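Local atomic coordinates of ribosomal silencing factor RsfS (Bacillus halodurans, PDB entry 2O5A), a protein that probably acts as a ribosomal silencing factor, binding ribosomal protein uL14 and keeping the 30S and 50S subunits apart so that translation is repressed. Residues 11-16 / 53-58; 18-23 / 41-46. All coordinates share one frame; numbering follows the deposited sequence.

Contact 1 of 2, residues 11-16 / 53-58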
loop_
_atom_site.group_PDB
_atom_site.type_symbol
_atom_site.label_atom_id
_atom_site.label_comp_id
_atom_site.label_asym_id
_atom_site.label_seq_id
_atom_site.Cartn_x
_atom_site.Cartn_y
_atom_site.Cartn_z
ATOM N N VAL A 11 10.515 9.194 14.329
ATOM C CA VAL A 11 9.960 10.527 14.117
ATOM C C VAL A 11 11.044 11.593 14.212
ATOM O O VAL A 11 11.074 12.529 13.413
ATOM C CB VAL A 11 8.852 10.849 15.146
ATOM C CG1 VAL A 11 8.385 12.289 14.984
ATOM C CG2 VAL A 11 7.679 9.902 14.954
ATOM N N ASN A 12 11.932 11.451 15.191
ATOM C CA ASN A 12 13.020 12.402 15.377
ATOM C C ASN A 12 13.989 12.352 14.201
ATOM O O ASN A 12 14.273 13.374 13.577
ATOM C CB ASN A 12 13.767 12.106 16.680
ATOM C CG ASN A 12 12.959 12.466 17.912
ATOM O OD1 ASN A 12 13.416 12.290 19.041
ATOM N ND2 ASN A 12 11.750 12.977 17.699
ATOM N N ALA A 13 14.493 11.159 13.905
ATOM C CA ALA A 13 15.425 10.976 12.799
ATOM C C ALA A 13 14.872 11.669 11.560
ATOM O O ALA A 13 15.534 12.514 10.954
ATOM C CB ALA A 13 15.621 9.490 12.521
ATOM N N VAL A 14 13.649 11.304 11.197
ATOM C CA VAL A 14 12.970 11.877 10.044
ATOM C C VAL A 14 12.797 13.391 10.199
ATOM O O VAL A 14 12.771 14.125 9.210
ATOM C CB VAL A 14 11.587 11.205 9.850
ATOM C CG1 VAL A 14 10.594 12.183 9.265
ATOM C CG2 VAL A 14 11.726 10.000 8.932
ATOM N N ASP A 15 12.689 13.850 11.442
ATOM C CA ASP A 15 12.509 15.271 11.724
ATOM C C ASP A 15 13.795 16.083 11.608
ATOM O O ASP A 15 13.761 17.261 11.253
ATOM C CB ASP A 15 11.919 15.460 13.124
ATOM C CG ASP A 15 10.504 16.002 13.087
ATOM O OD1 ASP A 15 9.650 15.391 12.412
ATOM O OD2 ASP A 15 10.248 17.040 13.733
ATOM N N ASP A 16 14.927 15.456 11.915
ATOM C CA ASP A 16 16.215 16.136 11.834
ATOM C C ASP A 16 16.526 16.536 10.396
ATOM O O ASP A 16 17.220 17.523 10.153
ATOM C CB ASP A 16 17.326 15.227 12.366
ATOM C CG ASP A 16 17.249 15.021 13.863
ATOM O OD1 ASP A 16 17.871 14.065 14.366
ATOM O OD2 ASP A 16 16.572 15.822 14.540
ATOM N N HIS A 53 18.463 8.023 5.021
ATOM C CA HIS A 53 19.794 7.754 5.552
ATOM C C HIS A 53 19.906 8.090 7.038
ATOM O O HIS A 53 20.548 7.360 7.793
ATOM C CB HIS A 53 20.844 8.534 4.755
ATOM C CG HIS A 53 22.246 8.031 4.953
ATOM N ND1 HIS A 53 23.101 8.562 5.891
ATOM C CD2 HIS A 53 22.925 7.041 4.336
ATOM C CE1 HIS A 53 24.253 7.919 5.845
ATOM N NE2 HIS A 53 24.173 6.989 4.905
ATOM N N GLU A 54 19.287 9.189 7.457
ATOM C CA GLU A 54 19.328 9.588 8.861
ATOM C C GLU A 54 18.620 8.524 9.690
ATOM O O GLU A 54 18.988 8.268 10.838
ATOM C CB GLU A 54 18.640 10.942 9.056
ATOM C CG GLU A 54 18.605 11.445 10.499
ATOM C CD GLU A 54 19.988 11.673 11.084
ATOM O OE1 GLU A 54 20.882 12.126 10.341
ATOM O OE2 GLU A 54 20.178 11.413 12.291
ATOM N N LEU A 55 17.602 7.906 9.098
ATOM C CA LEU A 55 16.851 6.858 9.773
ATOM C C LEU A 55 17.750 5.634 9.900
ATOM O O LEU A 55 17.757 4.958 10.930
ATOM C CB LEU A 55 15.594 6.504 8.973
ATOM C CG LEU A 55 14.268 6.572 9.737
ATOM C CD1 LEU A 55 13.126 6.175 8.818
ATOM C CD2 LEU A 55 14.324 5.655 10.948
ATOM N N LYS A 56 18.512 5.360 8.845
ATOM C CA LYS A 56 19.432 4.231 8.839
ATOM C C LYS A 56 20.546 4.499 9.842
ATOM O O LYS A 56 20.894 3.641 10.654
ATOM C CB LYS A 56 20.031 4.040 7.445
ATOM C CG LYS A 56 21.107 2.970 7.386
ATOM C CD LYS A 56 21.626 2.762 5.973
ATOM C CE LYS A 56 22.518 1.533 5.908
ATOM N NZ LYS A 56 22.993 1.255 4.528
ATOM N N LYS A 57 21.100 5.706 9.778
ATOM C CA LYS A 57 22.173 6.118 10.669
ATOM C C LYS A 57 21.739 5.987 12.128
ATOM O O LYS A 57 22.457 5.413 12.947
ATOM C CB LYS A 57 22.568 7.564 10.359
ATOM C CG LYS A 57 23.781 8.069 11.119
ATOM C CD LYS A 57 24.300 9.363 10.510
ATOM C CE LYS A 57 25.412 9.968 11.348
ATOM N NZ LYS A 57 24.896 10.466 12.652
ATOM N N VAL A 58 20.560 6.514 12.444
ATOM C CA VAL A 58 20.029 6.454 13.804
ATOM C C VAL A 58 19.706 5.024 14.236
ATOM O O VAL A 58 19.878 4.665 15.402
ATOM C CB VAL A 58 18.748 7.315 13.942
ATOM C CG1 VAL A 58 17.948 6.885 15.165
ATOM C CG2 VAL A 58 19.126 8.783 14.059
#

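Contact 2 of 2, residues 18-23 / 41-46. With MN (manganese (II) ion), chain C.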
loop_
_atom_site.group_PDB
_atom_site.type_symbol
_atom_site.label_atom_id
_atom_site.label_comp_id
_atom_site.label_asym_id
_atom_site.label_seq_id
_atom_site.Cartn_x
_atom_site.Cartn_y
_atom_site.Cartn_z
ATOM N N LYS A 18 14.216 17.384 8.168
ATOM C CA LYS A 18 13.141 18.243 7.667
ATOM C C LYS A 18 12.049 17.546 6.858
ATOM O O LYS A 18 11.435 18.169 5.990
ATOM C CB LYS A 18 13.729 19.372 6.817
ATOM C CG LYS A 18 14.808 20.186 7.502
ATOM C CD LYS A 18 14.264 20.957 8.688
ATOM C CE LYS A 18 15.278 21.981 9.153
ATOM N NZ LYS A 18 15.915 22.652 7.988
ATOM N N ALA A 19 11.798 16.268 7.125
ATOM C CA ALA A 19 10.756 15.558 6.388
ATOM C C ALA A 19 9.422 16.235 6.657
ATOM O O ALA A 19 9.090 16.535 7.804
ATOM C CB ALA A 19 10.693 14.113 6.817
ATOM N N GLU A 20 8.656 16.467 5.598
ATOM C CA GLU A 20 7.367 17.132 5.729
ATOM C C GLU A 20 6.159 16.199 5.780
ATOM O O GLU A 20 6.201 15.070 5.291
ATOM C CB GLU A 20 7.202 18.144 4.592
ATOM C CG GLU A 20 8.228 19.271 4.630
ATOM C CD GLU A 20 8.227 20.106 3.366
ATOM O OE1 GLU A 20 8.712 21.257 3.406
ATOM O OE2 GLU A 20 7.749 19.607 2.330
ATOM N N GLN A 21 5.087 16.699 6.388
ATOM C CA GLN A 21 3.831 15.970 6.540
ATOM C C GLN A 21 3.998 14.602 7.194
ATOM O O GLN A 21 3.488 13.597 6.698
ATOM C CB GLN A 21 3.141 15.810 5.185
ATOM C CG GLN A 21 2.961 17.115 4.427
ATOM C CD GLN A 21 1.824 17.054 3.428
ATOM O OE1 GLN A 21 1.593 16.024 2.795
ATOM N NE2 GLN A 21 1.114 18.163 3.272
ATOM N N VAL A 22 4.711 14.573 8.316
ATOM C CA VAL A 22 4.936 13.333 9.045
ATOM C C VAL A 22 3.631 12.816 9.639
ATOM O O VAL A 22 2.944 13.527 10.374
ATOM C CB VAL A 22 5.953 13.533 10.190
ATOM C CG1 VAL A 22 5.982 12.303 11.086
ATOM C CG2 VAL A 22 7.332 13.794 9.615
ATOM N N VAL A 23 3.296 11.572 9.312
ATOM C CA VAL A 23 2.080 10.945 9.810
ATOM C C VAL A 23 2.347 9.511 10.244
ATOM O O VAL A 23 2.979 8.738 9.522
ATOM C CB VAL A 23 0.966 10.936 8.736
ATOM C CG1 VAL A 23 -0.209 10.089 9.204
ATOM C CG2 VAL A 23 0.504 12.355 8.460
ATOM N N HIS A 41 7.456 12.782 3.522
ATOM C CA HIS A 41 7.966 12.947 2.176
ATOM C C HIS A 41 9.058 13.998 2.075
ATOM O O HIS A 41 9.218 14.843 2.958
ATOM C CB HIS A 41 6.822 13.308 1.227
ATOM C CG HIS A 41 6.377 14.732 1.323
ATOM N ND1 HIS A 41 7.215 15.795 1.057
ATOM C CD2 HIS A 41 5.180 15.274 1.659
ATOM C CE1 HIS A 41 6.553 16.924 1.219
ATOM N NE2 HIS A 41 5.320 16.639 1.584
ATOM N N GLY A 42 9.808 13.924 0.982
ATOM C CA GLY A 42 10.874 14.875 0.726
ATOM C C GLY A 42 10.477 15.661 -0.505
ATOM O O GLY A 42 9.616 15.219 -1.266
ATOM N N ASN A 43 11.092 16.820 -0.712
ATOM C CA ASN A 43 10.758 17.651 -1.862
ATOM C C ASN A 43 11.662 17.400 -3.064
ATOM O O ASN A 43 11.480 17.999 -4.123
ATOM C CB ASN A 43 10.809 19.126 -1.469
ATOM C CG ASN A 43 9.881 19.448 -0.313
ATOM O OD1 ASN A 43 8.727 19.026 -0.297
ATOM N ND2 ASN A 43 10.386 20.197 0.660
ATOM N N SER A 44 12.636 16.515 -2.892
ATOM C CA SER A 44 13.564 16.169 -3.963
ATOM C C SER A 44 14.120 14.789 -3.653
ATOM O O SER A 44 14.037 14.324 -2.518
ATOM C CB SER A 44 14.711 17.178 -4.035
ATOM O OG SER A 44 15.597 17.030 -2.939
ATOM N N GLU A 45 14.688 14.133 -4.657
ATOM C CA GLU A 45 15.241 12.803 -4.451
ATOM C C GLU A 45 16.431 12.845 -3.503
ATOM O O GLU A 45 16.737 11.854 -2.837
ATOM C CB GLU A 45 15.628 12.185 -5.795
ATOM C CG GLU A 45 14.408 11.712 -6.573
ATOM C CD GLU A 45 14.737 11.175 -7.945
ATOM O OE1 GLU A 45 13.784 10.919 -8.709
ATOM O OE2 GLU A 45 15.934 11.007 -8.259
ATOM N N LYS A 46 17.093 13.996 -3.428
ATOM C CA LYS A 46 18.235 14.152 -2.529
ATOM C C LYS A 46 17.739 14.272 -1.094
ATOM O O LYS A 46 18.372 13.769 -0.166
ATOM C CB LYS A 46 19.043 15.404 -2.881
ATOM C CG LYS A 46 20.180 15.680 -1.900
ATOM C CD LYS A 46 20.778 17.058 -2.103
ATOM C CE LYS A 46 21.894 17.324 -1.106
ATOM N NZ LYS A 46 22.457 18.694 -1.255
HETATM MN MN MN C . 14.585 10.009 -10.302
#

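Contact 1 of 2, residues 11-16 / 53-58
Apolar contacts carry most of this helix-to-helix packing, and A13 is at their centre. The segments 11-16 and 53-58 run in broadly opposing directions, their axes at 135° and 8.3 Å apart at closest approach. Such closeness suits an alanine at the crossing: its CA comes within 5.3 Å of the CA of L55, and the single methyl group points toward the partner helix. There A13 CB meets V58 CG2 at 3.9 Å, the branch that lies anti to the carbonyl carbon of V58. Beyond it, A13 CB also abuts L55 CG at 4.3 Å, so one methyl touches two side chains from successive turns of the other helix. V14 and L55 then lie side by side and point the same way, V14 CG2 against L55 CD1 at 4.1 Å; branched aliphatic residues serve well here because this flank faces the interior.

Polar atoms gather at the other flank. E54 CG, anti to its backbone N, rests 3.3 Å from A13 O, a van der Waals contact; the bend at chi2 (62°) then turns the carboxylate toward D16. The two carboxylates come near each other, E54 OE2 to D16 OD1 4.1 Å, with their planes turned 69° apart. Like charges at this range would probably repel and favour protonation of one of them, but the solvent-exposed position of D16 is likely to ease the cost. E54 also touches K17.

Helices 4-16 and 45-61 are thus joined along an interface that extends past these segments, L55 reaching A10 and V58 reaching L9. Beneath helix 4-16, V11 and V14 settle on L38 and C40 of strand 36-42, and V14 also touches V22 of strand 22-26.

Contact 2 of 2, residues 18-23 / 41-46
Two backbone hydrogen bonds make E20 and H41 an antiparallel hydrogen-bonded pair: E20 N to H41 O at 3.2 Å and, in return, H41 N to E20 O at 3.2 Å. Both donors lie in the plane of the carbonyl they address. The E20 carboxylate, carried on an extended chain, adds two weak bonds from N43 ND2: a single N-H of the amide is shared between the carboxylate oxygens, more squarely with OE1 (172°, 3.4 Å) than with OE2 (134°). N43 OD1 also lies 2.9 Å from E20 OE2, a pair with no hydrogen bond.

The contact joins the elements of the beta hairpin of strands 22-26 and 36-42; the chain turns a corner at Q21, between the E20 pairing and strand 22-26. Further on, S44 is the N-cap of helix 45-61, its OG bonded to Q47 N, and E45 OE1 binds manganese at 2.0 Å.

H41 takes the crowded first torsion (77°), which puts one face of its imidazole against E20 O, 3.8 Å from the plane and displaced toward the rim. E20 OE2 approaches H41 CE1 at 3.1 Å, carboxylate and ring almost perpendicular. Q21 packs its CG obliquely against H41 NE2 at 3.7 Å, while Y97 meets the ring from outside the two segments. An alanine at H41 would probably loosen the packing of Q21 and Y97, since the ring they touch would be gone.

In the fold
Contacts 1 and 2 lie about 12 Å apart between centres and share helix 45-61, while helix 4-16 runs on into segment 18-23. Helix 4-16 ends in a Schellman motif, with K18 at positive phi as the C-prime residue, and the probable hydrogen bond from A19 N to V14 O (3.1 Å) ties the segment 18-23 back to the segment 11-16. Hydrophobic packing follows the same route, V14 CG1 meeting V22 CG2 at 3.7 Å. At the other ends, 41-46 leads into helix 45-61, whose later turns supply 53-58, so contact 2 is nested within the loop that contact 1 closes. The manganese ion belongs to the contact 2 side, at E45 in the first turn of that helix.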